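Local coordinates for protein SidF, inhibitor of growth family, member 3 (Legionella pneumophila subsp. pneumophila, PDB 4FYE) that probably acts as a phosphoinositide phosphatase, removing phosphate from phosphatidylinositol phosphates at membranes, at residues A[443-455]-A[630-642]. The protein carries 1 engineered substitution. Residues are numbered along the deposited sequence; the frame is centred on the assembly and turned at random.
Sequences RFVNQMTDDVIRN and LMASLSCELDYAN
Phe444 meets Met631 where helix 438-458 packs on helix 626-637 and on the Schellman motif that ends it and leads into strand 641-645, which pairs with strand 353-360 and also bonds through Asn642 to the backbone of Phe267. The short helical segments run in roughly the same direction, 35° apart, with axes 11.2 Å from each other at closest approach. Met631 CB lies in the plane of the Phe444 ring at its edge, and the bent methionine chain brings its sulfur 5.5 Å from the ring centroid, an oblique Met-aromatic contact; Trp417 also touches Met631.

One turn on, Met448 slides past Met631 in the opposite sense. Bends at chi2 and chi3 swing its CE against Ser635 CB, 3.8 Å away, and alongside Leu634 CD1, while its SD comes near the plane of the Tyr640 ring at the edge.

Asp451 supplies the polar link: Tyr640 OH donates a very short hydrogen bond of 2.5 Å to Asp451 OD2, the carboxylate standing nearly perpendicular to the ring (85°). Its other oxygen, OD1, pairs with Arg413, so both carboxylate oxygens of this buried side chain have partners. Positive phi at Asp639, with Tyr640 N bonded to Ser635 O, ends helix 626-637, and the Tyr640 side chain then points toward helix 438-458.

Val452 CG2 faces two leucine methyls, 3.6 Å from Leu634 CD2 and 4.1 Å from Leu638 CD1. At the far end Asn455, whose OD1 is held by His598, lays its CB and CG against Leu638 CD2, each 4.0 Å away.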
ATOM      1  N   ARG A 443     -21.042  -3.874   6.291  1.00 61.99           N
ATOM      2  CA  ARG A 443     -21.109  -2.424   6.154  1.00 58.57           C
ATOM      3  C   ARG A 443     -20.363  -1.938   4.885  1.00 59.97           C
ATOM      4  O   ARG A 443     -20.967  -1.284   3.998  1.00 58.29           O
ATOM      5  CB  ARG A 443     -20.491  -1.801   7.389  1.00 59.74           C
ATOM      6  CG  ARG A 443     -20.424  -0.268   7.400  1.00 61.78           C
ATOM      7  CD  ARG A 443     -20.452   0.197   8.849  1.00 61.89           C
ATOM      8  NE  ARG A 443     -20.309   1.629   8.947  1.00 65.28           N
ATOM      9  CZ  ARG A 443     -19.149   2.270   9.021  1.00 60.35           C
ATOM     10  NH1 ARG A 443     -18.018   1.586   9.053  1.00 53.54           N
ATOM     11  NH2 ARG A 443     -19.144   3.605   9.118  1.00 58.79           N
ATOM     12  N   PHE A 444     -19.068  -2.278   4.798  1.00 55.06           N
ATOM     13  CA  PHE A 444     -18.216  -1.905   3.651  1.00 51.94           C
ATOM     14  C   PHE A 444     -18.865  -2.321   2.328  1.00 51.51           C
ATOM     15  O   PHE A 444     -18.972  -1.531   1.395  1.00 54.68           O
ATOM     16  CB  PHE A 444     -16.839  -2.556   3.825  1.00 53.22           C
ATOM     17  CG  PHE A 444     -15.899  -2.348   2.663  1.00 52.59           C
ATOM     18  CD1 PHE A 444     -15.105  -1.219   2.588  1.00 49.44           C
ATOM     19  CD2 PHE A 444     -15.807  -3.307   1.653  1.00 48.47           C
ATOM     20  CE1 PHE A 444     -14.229  -1.039   1.525  1.00 51.68           C
ATOM     21  CE2 PHE A 444     -14.935  -3.148   0.610  1.00 50.32           C
ATOM     22  CZ  PHE A 444     -14.141  -2.003   0.537  1.00 52.79           C
ATOM     23  N   VAL A 445     -19.367  -3.541   2.247  1.00 52.71           N
ATOM     24  CA  VAL A 445     -19.975  -3.942   1.008  1.00 51.71           C
ATOM     25  C   VAL A 445     -21.140  -3.015   0.681  1.00 58.33           C
ATOM     26  O   VAL A 445     -21.251  -2.491  -0.448  1.00 59.67           O
ATOM     27  CB  VAL A 445     -20.330  -5.447   0.995  1.00 51.86           C
ATOM     28  CG1 VAL A 445     -21.280  -5.778  -0.151  1.00 50.87           C
ATOM     29  CG2 VAL A 445     -19.057  -6.290   0.857  1.00 47.85           C
ATOM     30  N   ASN A 446     -22.000  -2.751   1.663  1.00 60.34           N
ATOM     31  CA  ASN A 446     -23.144  -1.837   1.417  1.00 60.83           C
ATOM     32  C   ASN A 446     -22.660  -0.435   0.962  1.00 60.03           C
ATOM     33  O   ASN A 446     -23.181   0.158   0.009  1.00 58.11           O
ATOM     34  CB  ASN A 446     -23.974  -1.678   2.673  1.00 59.07           C
ATOM     35  CG  ASN A 446     -24.771  -2.889   3.009  1.00 63.11           C
ATOM     36  OD1 ASN A 446     -25.200  -3.652   2.122  1.00 66.81           O
ATOM     37  ND2 ASN A 446     -25.016  -3.078   4.318  1.00 64.08           N
ATOM     38  N   GLN A 447     -21.654   0.086   1.640  1.00 58.88           N
ATOM     39  CA  GLN A 447     -21.183   1.435   1.293  1.00 60.41           C
ATOM     40  C   GLN A 447     -20.753   1.505  -0.152  1.00 59.01           C
ATOM     41  O   GLN A 447     -21.197   2.370  -0.889  1.00 61.05           O
ATOM     42  CB  GLN A 447     -20.013   1.819   2.157  1.00 58.39           C
ATOM     43  CG  GLN A 447     -20.349   1.805   3.628  1.00 61.51           C
ATOM     44  CD  GLN A 447     -19.157   2.148   4.504  1.00 58.77           C
ATOM     45  OE1 GLN A 447     -18.091   1.544   4.412  1.00 55.04           O
ATOM     46  NE2 GLN A 447     -19.340   3.137   5.356  1.00 55.01           N
ATOM     47  N   MET A 448     -19.919   0.550  -0.551  1.00 58.81           N
ATOM     48  CA  MET A 448     -19.271   0.556  -1.857  1.00 57.64           C
ATOM     49  C   MET A 448     -20.322   0.277  -2.884  1.00 58.27           C
ATOM     50  O   MET A 448     -20.284   0.797  -3.986  1.00 64.94           O
ATOM     51  CB  MET A 448     -18.174  -0.547  -1.935  1.00 61.14           C
ATOM     52  CG  MET A 448     -16.965  -0.319  -1.025  1.00 56.91           C
ATOM     53  SD  MET A 448     -16.044   1.146  -1.550  1.00 56.41           S
ATOM     54  CE  MET A 448     -15.128   0.533  -2.983  1.00 54.10           C
ATOM     55  N   THR A 449     -21.270  -0.568  -2.543  1.00 57.76           N
ATOM     56  CA  THR A 449     -22.311  -0.772  -3.486  1.00 60.67           C
ATOM     57  C   THR A 449     -23.205   0.485  -3.624  1.00 65.97           C
ATOM     58  O   THR A 449     -23.501   0.895  -4.743  1.00 70.48           O
ATOM     59  CB  THR A 449     -23.060  -2.143  -3.346  1.00 63.72           C
ATOM     60  OG1 THR A 449     -24.458  -1.921  -3.460  1.00 64.95           O
ATOM     61  CG2 THR A 449     -22.793  -2.885  -2.044  1.00 60.00           C
ATOM     62  N   ASP A 450     -23.595   1.127  -2.523  1.00 67.02           N
ATOM     63  CA  ASP A 450     -24.341   2.425  -2.607  1.00 68.80           C
ATOM     64  C   ASP A 450     -23.552   3.493  -3.440  1.00 70.30           C
ATOM     65  O   ASP A 450     -24.122   4.125  -4.346  1.00 63.86           O
ATOM     66  CB  ASP A 450     -24.780   2.936  -1.198  1.00 70.47           C
ATOM     67  CG  ASP A 450     -25.914   2.028  -0.519  1.00 81.65           C
ATOM     68  OD1 ASP A 450     -27.000   1.847  -1.125  1.00 86.54           O
ATOM     69  OD2 ASP A 450     -25.754   1.509   0.631  1.00 77.75           O
ATOM     70  N   ASP A 451     -22.228   3.621  -3.200  1.00 68.50           N
ATOM     71  CA  ASP A 451     -21.383   4.550  -3.986  1.00 67.57           C
ATOM     72  C   ASP A 451     -21.434   4.209  -5.442  1.00 69.86           C
ATOM     73  O   ASP A 451     -21.390   5.094  -6.290  1.00 72.00           O
ATOM     74  CB  ASP A 451     -19.908   4.488  -3.597  1.00 66.51           C
ATOM     75  CG  ASP A 451     -19.662   4.865  -2.183  1.00 68.82           C
ATOM     76  OD1 ASP A 451     -20.637   5.141  -1.456  1.00 78.12           O
ATOM     77  OD2 ASP A 451     -18.494   4.880  -1.784  1.00 68.45           O
ATOM     78  N   VAL A 452     -21.467   2.919  -5.752  1.00 70.47           N
ATOM     79  CA  VAL A 452     -21.606   2.566  -7.152  1.00 73.50           C
ATOM     80  C   VAL A 452     -22.994   2.904  -7.752  1.00 75.64           C
ATOM     81  O   VAL A 452     -23.061   3.287  -8.914  1.00 74.52           O
ATOM     82  CB  VAL A 452     -21.192   1.128  -7.428  1.00 70.48           C
ATOM     83  CG1 VAL A 452     -21.723   0.635  -8.770  1.00 76.09           C
ATOM     84  CG2 VAL A 452     -19.700   1.066  -7.475  1.00 73.99           C
ATOM     85  N   ILE A 453     -24.069   2.771  -6.963  1.00 77.96           N
ATOM     86  CA  ILE A 453     -25.420   3.137  -7.400  1.00 82.50           C
ATOM     87  C   ILE A 453     -25.437   4.644  -7.733  1.00 83.68           C
ATOM     88  O   ILE A 453     -25.778   5.015  -8.857  1.00 78.56           O
ATOM     89  CB  ILE A 453     -26.529   2.741  -6.358  1.00 90.99           C
ATOM     90  CG1 ILE A 453     -26.557   1.224  -6.064  1.00 89.69           C
ATOM     91  CG2 ILE A 453     -27.931   3.195  -6.783  1.00 94.47           C
ATOM     92  CD1 ILE A 453     -26.632   0.330  -7.279  1.00 89.60           C
ATOM     93  N   ARG A 454     -25.005   5.483  -6.785  1.00 84.36           N
ATOM     94  CA  ARG A 454     -25.020   6.919  -6.954  1.00 85.65           C
ATOM     95  C   ARG A 454     -24.266   7.291  -8.190  1.00 87.39           C
ATOM     96  O   ARG A 454     -24.744   8.075  -9.008  1.00 95.86           O
ATOM     97  CB  ARG A 454     -24.361   7.617  -5.786  1.00 88.18           C
ATOM     98  CG  ARG A 454     -25.120   7.500  -4.487  1.00 99.43           C
ATOM     99  CD  ARG A 454     -24.577   8.543  -3.534  1.00101.19           C
ATOM    100  NE  ARG A 454     -24.330   7.972  -2.215  1.00111.08           N
ATOM    101  CZ  ARG A 454     -23.127   7.875  -1.649  1.00109.36           C
ATOM    102  NH1 ARG A 454     -22.036   8.319  -2.279  1.00103.65           N
ATOM    103  NH2 ARG A 454     -23.017   7.345  -0.438  1.00102.72           N
ATOM    104  N   ASN A 455     -23.092   6.705  -8.337  1.00 83.83           N
ATOM    105  CA  ASN A 455     -22.196   7.053  -9.422  1.00 85.44           C
ATOM    106  C   ASN A 455     -22.711   6.513 -10.741  1.00 86.16           C
ATOM    107  O   ASN A 455     -22.375   7.026 -11.807  1.00 85.42           O
ATOM    108  CB  ASN A 455     -20.788   6.531  -9.135  1.00 86.63           C
ATOM    109  CG  ASN A 455     -19.732   7.159 -10.030  1.00 90.32           C
ATOM    110  OD1 ASN A 455     -19.536   6.752 -11.178  1.00 92.25           O
ATOM    111  ND2 ASN A 455     -19.013   8.132  -9.489  1.00 97.84           N
ATOM    112  N   LEU A 630     -10.700  -6.948  -6.019  1.00 41.82           N
ATOM    113  CA  LEU A 630     -11.835  -6.435  -6.739  1.00 41.60           C
ATOM    114  C   LEU A 630     -12.234  -5.165  -6.117  1.00 43.97           C
ATOM    115  O   LEU A 630     -12.331  -4.125  -6.787  1.00 49.06           O
ATOM    116  CB  LEU A 630     -12.976  -7.436  -6.768  1.00 43.45           C
ATOM    117  CG  LEU A 630     -12.546  -8.552  -7.725  1.00 43.76           C
ATOM    118  CD1 LEU A 630     -13.336  -9.883  -7.630  1.00 44.84           C
ATOM    119  CD2 LEU A 630     -12.554  -7.988  -9.138  1.00 46.17           C
ATOM    120  N   MET A 631     -12.396  -5.204  -4.815  1.00 46.59           N
ATOM    121  CA  MET A 631     -12.823  -3.999  -4.094  1.00 48.73           C
ATOM    122  C   MET A 631     -11.767  -2.894  -4.204  1.00 48.47           C
ATOM    123  O   MET A 631     -12.110  -1.714  -4.362  1.00 50.29           O
ATOM    124  CB  MET A 631     -13.173  -4.333  -2.647  1.00 48.67           C
ATOM    125  CG  MET A 631     -14.286  -5.350  -2.529  1.00 49.81           C
ATOM    126  SD  MET A 631     -15.731  -4.578  -3.280  1.00 64.71           S
ATOM    127  CE  MET A 631     -16.643  -4.051  -1.859  1.00 62.13           C
ATOM    128  N   ALA A 632     -10.474  -3.252  -4.228  1.00 48.45           N
ATOM    129  CA  ALA A 632      -9.479  -2.152  -4.288  1.00 42.99           C
ATOM    130  C   ALA A 632      -9.560  -1.574  -5.668  1.00 45.16           C
ATOM    131  O   ALA A 632      -9.540  -0.369  -5.857  1.00 47.89           O
ATOM    132  CB  ALA A 632      -8.097  -2.638  -3.999  1.00 41.38           C
ATOM    133  N   SER A 633      -9.700  -2.434  -6.660  1.00 48.62           N
ATOM    134  CA  SER A 633      -9.819  -1.938  -8.034  1.00 49.37           C
ATOM    135  C   SER A 633     -11.051  -1.025  -8.204  1.00 54.08           C
ATOM    136  O   SER A 633     -11.003  -0.002  -8.927  1.00 50.94           O
ATOM    137  CB  SER A 633      -9.883  -3.133  -8.965  1.00 47.50           C
ATOM    138  OG  SER A 633      -8.687  -3.892  -8.737  1.00 42.81           O
ATOM    139  N   LEU A 634     -12.118  -1.349  -7.477  1.00 50.15           N
ATOM    140  CA  LEU A 634     -13.366  -0.611  -7.596  1.00 49.97           C
ATOM    141  C   LEU A 634     -13.215   0.775  -7.010  1.00 48.60           C
ATOM    142  O   LEU A 634     -13.817   1.772  -7.507  1.00 49.76           O
ATOM    143  CB  LEU A 634     -14.426  -1.300  -6.785  1.00 51.64           C
ATOM    144  CG  LEU A 634     -15.874  -1.355  -7.243  1.00 55.78           C
ATOM    145  CD1 LEU A 634     -16.686  -1.556  -5.977  1.00 55.51           C
ATOM    146  CD2 LEU A 634     -16.331  -0.154  -8.047  1.00 53.47           C
ATOM    147  N   SER A 635     -12.460   0.835  -5.925  1.00 45.03           N
ATOM    148  CA  SER A 635     -12.248   2.109  -5.312  1.00 46.54           C
ATOM    149  C   SER A 635     -11.312   2.934  -6.183  1.00 47.66           C
ATOM    150  O   SER A 635     -11.514   4.135  -6.319  1.00 51.57           O
ATOM    151  CB  SER A 635     -11.708   1.947  -3.934  1.00 50.43           C
ATOM    152  OG  SER A 635     -10.307   1.746  -4.032  1.00 59.87           O
ATOM    153  N   CYS A 636     -10.315   2.324  -6.824  1.00 47.08           N
ATOM    154  CA  CYS A 636      -9.604   3.100  -7.858  1.00 47.80           C
ATOM    155  C   CYS A 636     -10.587   3.580  -8.950  1.00 48.42           C
ATOM    156  O   CYS A 636     -10.434   4.652  -9.483  1.00 49.74           O
ATOM    157  CB  CYS A 636      -8.398   2.324  -8.454  1.00 39.99           C
ATOM    158  SG  CYS A 636      -7.232   1.950  -7.172  0.52 33.59           S
ATOM    159  N   GLU A 637     -11.600   2.796  -9.310  1.00 52.80           N
ATOM    160  CA  GLU A 637     -12.550   3.288 -10.316  1.00 54.26           C
ATOM    161  C   GLU A 637     -13.397   4.453  -9.821  1.00 55.54           C
ATOM    162  O   GLU A 637     -13.718   5.329 -10.607  1.00 52.16           O
ATOM    163  CB  GLU A 637     -13.514   2.214 -10.813  1.00 56.65           C
ATOM    164  CG  GLU A 637     -12.976   1.346 -11.923  1.00 63.15           C
ATOM    165  CD  GLU A 637     -12.555   2.051 -13.210  1.00 68.10           C
ATOM    166  OE1 GLU A 637     -13.083   3.145 -13.585  1.00 75.86           O
ATOM    167  OE2 GLU A 637     -11.683   1.446 -13.877  1.00 67.56           O
ATOM    168  N   LEU A 638     -13.797   4.440  -8.548  1.00 56.77           N
ATOM    169  CA  LEU A 638     -14.566   5.566  -7.980  1.00 55.46           C
ATOM    170  C   LEU A 638     -13.644   6.689  -7.641  1.00 54.32           C
ATOM    171  O   LEU A 638     -14.036   7.619  -6.973  1.00 53.59           O
ATOM    172  CB  LEU A 638     -15.253   5.134  -6.706  1.00 51.47           C
ATOM    173  CG  LEU A 638     -16.299   4.092  -7.043  1.00 55.53           C
ATOM    174  CD1 LEU A 638     -16.846   3.429  -5.782  1.00 56.55           C
ATOM    175  CD2 LEU A 638     -17.397   4.768  -7.838  1.00 57.91           C
ATOM    176  N   ASP A 639     -12.383   6.539  -8.026  1.00 51.35           N
ATOM    177  CA  ASP A 639     -11.363   7.534  -7.786  1.00 50.08           C
ATOM    178  C   ASP A 639     -11.109   7.873  -6.309  1.00 48.25           C
ATOM    179  O   ASP A 639     -10.889   9.045  -5.979  1.00 48.96           O
ATOM    180  CB  ASP A 639     -11.667   8.817  -8.590  1.00 52.94           C
ATOM    181  CG  ASP A 639     -10.467   9.757  -8.631  1.00 57.45           C
ATOM    182  OD1 ASP A 639      -9.274   9.314  -8.797  1.00 58.01           O
ATOM    183  OD2 ASP A 639     -10.716  10.948  -8.480  1.00 57.77           O
ATOM    184  N   TYR A 640     -11.178   6.870  -5.428  1.00 46.30           N
ATOM    185  CA  TYR A 640     -10.666   6.960  -4.039  1.00 44.31           C
ATOM    186  C   TYR A 640      -9.146   6.737  -3.981  1.00 45.91           C
ATOM    187  O   TYR A 640      -8.539   6.311  -4.962  1.00 43.88           O
ATOM    188  CB  TYR A 640     -11.350   5.912  -3.143  1.00 44.30           C
ATOM    189  CG  TYR A 640     -12.847   6.022  -3.147  1.00 43.36           C
ATOM    190  CD1 TYR A 640     -13.466   7.199  -3.561  1.00 43.88           C
ATOM    191  CD2 TYR A 640     -13.656   4.969  -2.710  1.00 44.95           C
ATOM    192  CE1 TYR A 640     -14.885   7.326  -3.576  1.00 50.66           C
ATOM    193  CE2 TYR A 640     -15.070   5.065  -2.730  1.00 48.16           C
ATOM    194  CZ  TYR A 640     -15.682   6.251  -3.131  1.00 48.76           C
ATOM    195  OH  TYR A 640     -17.066   6.379  -3.134  1.00 58.37           O
ATOM    196  N   ALA A 641      -8.523   7.107  -2.867  1.00 43.07           N
ATOM    197  CA  ALA A 641      -7.162   6.769  -2.626  1.00 42.11           C
ATOM    198  C   ALA A 641      -7.116   5.348  -1.976  1.00 41.46           C
ATOM    199  O   ALA A 641      -7.564   5.199  -0.844  1.00 47.07           O
ATOM    200  CB  ALA A 641      -6.562   7.786  -1.692  1.00 36.43           C
ATOM    201  N   ASN A 642      -6.631   4.310  -2.671  1.00 41.68           N
ATOM    202  CA  ASN A 642      -6.583   2.956  -2.064  1.00 41.81           C
ATOM    203  C   ASN A 642      -5.279   2.681  -1.241  1.00 40.66           C
ATOM    204  O   ASN A 642      -4.157   2.647  -1.803  1.00 40.78           O
ATOM    205  CB  ASN A 642      -6.861   1.870  -3.132  1.00 43.53           C
ATOM    206  CG  ASN A 642      -6.497   0.448  -2.652  1.00 46.00           C
ATOM    207  OD1 ASN A 642      -5.534  -0.147  -3.153  1.00 48.41           O
ATOM    208  ND2 ASN A 642      -7.199  -0.061  -1.642  1.00 42.85           N
TER